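Local structure of protein gp18 (Listeria monocytogenes EGD-e, 3GS9) at residues 199-204 against 290-295. The protein is a prophage tail protein of the endopeptidase-tail family, probably serving as a structural component of the phage tail. Sequence-based numbering, arbitrary orientation.
Sequences FDIDTL and FIYEPL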
ATOM      1  N   PHE A 199     -19.612   3.873  18.631  1.00 18.98           N
ATOM      2  CA  PHE A 199     -18.440   4.697  18.331  1.00 18.80           C
ATOM      3  C   PHE A 199     -17.115   4.011  18.633  1.00 18.19           C
ATOM      4  O   PHE A 199     -17.011   3.236  19.582  1.00 19.35           O
ATOM      5  CB  PHE A 199     -18.493   5.993  19.128  1.00 16.83           C
ATOM      6  CG  PHE A 199     -19.403   7.000  18.535  1.00 20.75           C
ATOM      7  CD1 PHE A 199     -20.775   6.891  18.727  1.00 18.74           C
ATOM      8  CD2 PHE A 199     -18.914   8.003  17.705  1.00 18.39           C
ATOM      9  CE1 PHE A 199     -21.646   7.793  18.146  1.00 21.43           C
ATOM     10  CE2 PHE A 199     -19.795   8.902  17.101  1.00 20.19           C
ATOM     11  CZ  PHE A 199     -21.158   8.793  17.336  1.00 20.83           C
ATOM     12  N   ASP A 200     -16.127   4.302  17.794  1.00 16.60           N
ATOM     13  CA  ASP A 200     -14.730   4.062  18.098  1.00 16.94           C
ATOM     14  C   ASP A 200     -14.100   5.421  18.440  1.00 16.90           C
ATOM     15  O   ASP A 200     -14.289   6.401  17.735  1.00 16.85           O
ATOM     16  CB  ASP A 200     -13.992   3.396  16.924  1.00 17.86           C
ATOM     17  CG  ASP A 200     -12.505   3.129  17.236  1.00 22.00           C
ATOM     18  OD1 ASP A 200     -12.204   2.177  17.975  1.00 25.48           O
ATOM     19  OD2 ASP A 200     -11.644   3.876  16.735  1.00 28.47           O
ATOM     20  N   ILE A 201     -13.377   5.455  19.560  1.00 17.49           N
ATOM     21  CA  ILE A 201     -12.751   6.667  20.071  1.00 16.54           C
ATOM     22  C   ILE A 201     -11.354   6.313  20.504  1.00 14.74           C
ATOM     23  O   ILE A 201     -11.156   5.331  21.225  1.00 14.61           O
ATOM     24  CB  ILE A 201     -13.527   7.243  21.323  1.00 19.01           C
ATOM     25  CG1 ILE A 201     -15.057   7.246  21.056  1.00 16.49           C
ATOM     26  CG2 ILE A 201     -12.962   8.597  21.705  1.00 17.18           C
ATOM     27  CD1 ILE A 201     -15.883   7.643  22.236  1.00 17.45           C
ATOM     28  N   ASP A 202     -10.387   7.121  20.109  1.00 14.60           N
ATOM     29  CA  ASP A 202      -9.018   6.892  20.552  1.00 13.76           C
ATOM     30  C   ASP A 202      -8.316   8.195  20.707  1.00 12.99           C
ATOM     31  O   ASP A 202      -8.799   9.257  20.250  1.00 13.49           O
ATOM     32  CB  ASP A 202      -8.283   5.923  19.596  1.00 14.82           C
ATOM     33  CG  ASP A 202      -7.938   6.530  18.253  1.00 20.93           C
ATOM     34  OD1 ASP A 202      -7.237   7.546  18.225  1.00 16.14           O
ATOM     35  OD2 ASP A 202      -8.326   5.971  17.191  1.00 20.93           O
ATOM     36  N   THR A 203      -7.158   8.136  21.350  1.00 12.50           N
ATOM     37  CA  THR A 203      -6.328   9.332  21.464  1.00 13.04           C
ATOM     38  C   THR A 203      -4.957   9.157  20.793  1.00 13.09           C
ATOM     39  O   THR A 203      -3.980   9.855  21.137  1.00 14.20           O
ATOM     40  CB  THR A 203      -6.188   9.799  22.946  1.00 13.43           C
ATOM     41  OG1 THR A 203      -5.732   8.717  23.757  1.00 15.53           O
ATOM     42  CG2 THR A 203      -7.551  10.284  23.503  1.00 16.42           C
ATOM     43  N   LEU A 204      -4.886   8.228  19.840  1.00 14.80           N
ATOM     44  CA  LEU A 204      -3.639   7.968  19.150  1.00 13.62           C
ATOM     45  C   LEU A 204      -3.177   9.187  18.375  1.00 15.66           C
ATOM     46  O   LEU A 204      -1.971   9.382  18.183  1.00 16.97           O
ATOM     47  CB  LEU A 204      -3.745   6.740  18.231  1.00 16.08           C
ATOM     48  CG  LEU A 204      -3.877   5.352  18.899  1.00 16.00           C
ATOM     49  CD1 LEU A 204      -4.424   4.308  17.920  1.00 18.15           C
ATOM     50  CD2 LEU A 204      -2.538   4.967  19.540  1.00 15.97           C
ATOM     51  N   PHE A 290     -21.055  15.972  20.531  1.00 18.42           N
ATOM     52  CA  PHE A 290     -20.670  14.692  21.114  1.00 17.37           C
ATOM     53  C   PHE A 290     -20.248  14.956  22.565  1.00 15.85           C
ATOM     54  O   PHE A 290     -19.318  15.694  22.811  1.00 15.76           O
ATOM     55  CB  PHE A 290     -19.513  14.032  20.319  1.00 17.47           C
ATOM     56  CG  PHE A 290     -19.250  12.608  20.726  1.00 15.13           C
ATOM     57  CD1 PHE A 290     -20.035  11.565  20.240  1.00 17.42           C
ATOM     58  CD2 PHE A 290     -18.246  12.311  21.662  1.00 15.49           C
ATOM     59  CE1 PHE A 290     -19.794  10.254  20.616  1.00 17.39           C
ATOM     60  CE2 PHE A 290     -18.023  11.005  22.060  1.00 14.02           C
ATOM     61  CZ  PHE A 290     -18.795   9.980  21.547  1.00 14.89           C
ATOM     62  N   ILE A 291     -20.946  14.355  23.523  1.00 15.40           N
ATOM     63  CA  ILE A 291     -20.542  14.483  24.913  1.00 16.80           C
ATOM     64  C   ILE A 291     -19.918  13.168  25.370  1.00 16.49           C
ATOM     65  O   ILE A 291     -20.612  12.138  25.505  1.00 15.41           O
ATOM     66  CB  ILE A 291     -21.740  14.855  25.808  1.00 18.39           C
ATOM     67  CG1 ILE A 291     -22.384  16.160  25.345  1.00 19.66           C
ATOM     68  CG2 ILE A 291     -21.312  14.952  27.254  1.00 18.21           C
ATOM     69  CD1 ILE A 291     -23.684  16.483  26.033  1.00 22.69           C
ATOM     70  N   TYR A 292     -18.609  13.187  25.555  1.00 18.53           N
ATOM     71  CA  TYR A 292     -17.898  12.014  26.069  1.00 19.70           C
ATOM     72  C   TYR A 292     -18.035  12.032  27.581  1.00 19.75           C
ATOM     73  O   TYR A 292     -17.234  12.659  28.317  1.00 18.59           O
ATOM     74  CB  TYR A 292     -16.421  11.970  25.641  1.00 17.11           C
ATOM     75  CG  TYR A 292     -15.737  10.741  26.170  1.00 15.28           C
ATOM     76  CD1 TYR A 292     -16.139   9.480  25.758  1.00 14.53           C
ATOM     77  CD2 TYR A 292     -14.715  10.816  27.104  1.00 16.99           C
ATOM     78  CE1 TYR A 292     -15.540   8.338  26.248  1.00 14.90           C
ATOM     79  CE2 TYR A 292     -14.105   9.681  27.575  1.00 19.58           C
ATOM     80  CZ  TYR A 292     -14.530   8.444  27.155  1.00 17.41           C
ATOM     81  OH  TYR A 292     -13.917   7.312  27.640  1.00 19.52           O
ATOM     82  N   GLU A 293     -19.048  11.308  28.034  1.00 19.81           N
ATOM     83  CA  GLU A 293     -19.521  11.423  29.409  1.00 22.77           C
ATOM     84  C   GLU A 293     -18.490  10.995  30.458  1.00 22.19           C
ATOM     85  O   GLU A 293     -18.375  11.629  31.508  1.00 22.96           O
ATOM     86  CB  GLU A 293     -20.822  10.631  29.594  1.00 24.45           C
ATOM     87  CG  GLU A 293     -21.840  11.324  30.480  1.00 33.19           C
ATOM     88  CD  GLU A 293     -22.357  12.620  29.852  1.00 35.16           C
ATOM     89  OE1 GLU A 293     -23.017  12.567  28.793  1.00 43.60           O
ATOM     90  OE2 GLU A 293     -22.088  13.694  30.424  1.00 42.55           O
ATOM     91  N   PRO A 294     -17.781   9.883  30.221  1.00 20.60           N
ATOM     92  CA  PRO A 294     -16.885   9.497  31.297  1.00 20.24           C
ATOM     93  C   PRO A 294     -15.914  10.582  31.736  1.00 21.25           C
ATOM     94  O   PRO A 294     -15.615  10.648  32.932  1.00 24.03           O
ATOM     95  CB  PRO A 294     -16.160   8.283  30.727  1.00 17.88           C
ATOM     96  CG  PRO A 294     -17.126   7.719  29.750  1.00 21.81           C
ATOM     97  CD  PRO A 294     -17.803   8.887  29.140  1.00 21.65           C
ATOM     98  N   LEU A 295     -15.417  11.409  30.819  1.00 18.86           N
ATOM     99  CA  LEU A 295     -14.498  12.484  31.197  1.00 19.51           C
ATOM    100  C   LEU A 295     -15.133  13.891  31.171  1.00 21.43           C
ATOM    101  O   LEU A 295     -14.480  14.883  31.524  1.00 20.84           O
ATOM    102  CB  LEU A 295     -13.226  12.446  30.344  1.00 23.14           C
ATOM    103  CG  LEU A 295     -12.237  11.312  30.644  1.00 24.39           C
ATOM    104  CD1 LEU A 295     -11.104  11.334  29.648  1.00 25.37           C
ATOM    105  CD2 LEU A 295     -11.712  11.381  32.059  1.00 22.44           C
TER
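F290 turns an edge of its ring onto the face of F199: its CE1 stands 3.6 Å above the F199 plane, over the ring centre. The centroids are 4.8 Å apart and the planes meet at 52°, an edge-to-face pair well short of perpendicular. Consistent with that central placing, F290 CE1 is almost equally far from all six F199 ring atoms, CE2 among the nearest at 3.8 Å. The same F290 ring also meets I201, whose CD1 lies 3.8 Å from F290 CZ. That methyl has a second neighbour, Y292 CD1 at 4.0 Å, and thus bridges the two aromatic rings. The extended I201 chain (chi2 174°) carries CD1 out to them. No hydrogen bond joins the two segments, and the four touching residues are all buried. The strand axes come no closer than 11.5 Å and run at 61° to each other, so side chains alone span the gap. Strands 197-202 and 287-292 belong to one six-stranded mixed sheet yet are not neighbours in it; strands 269-274, 318-321 and 297-305 lie between them in the sheet order. Their apolar side chains meet across the concave side of this strongly curled sheet, within the family's endopeptidase-tail region. Around this cluster, T270 touches F199, I201 and F290, while Y190 and Y299 bring their rings against F290. P294 CD sits over one face of Y292, 3.6 Å above its plane, and the phenol OH hydrogen-bonds D57 OD1 of the second subunit. I201 and D202 pair antiparallel with a strand of that subunit, continuing the sheet across the interface.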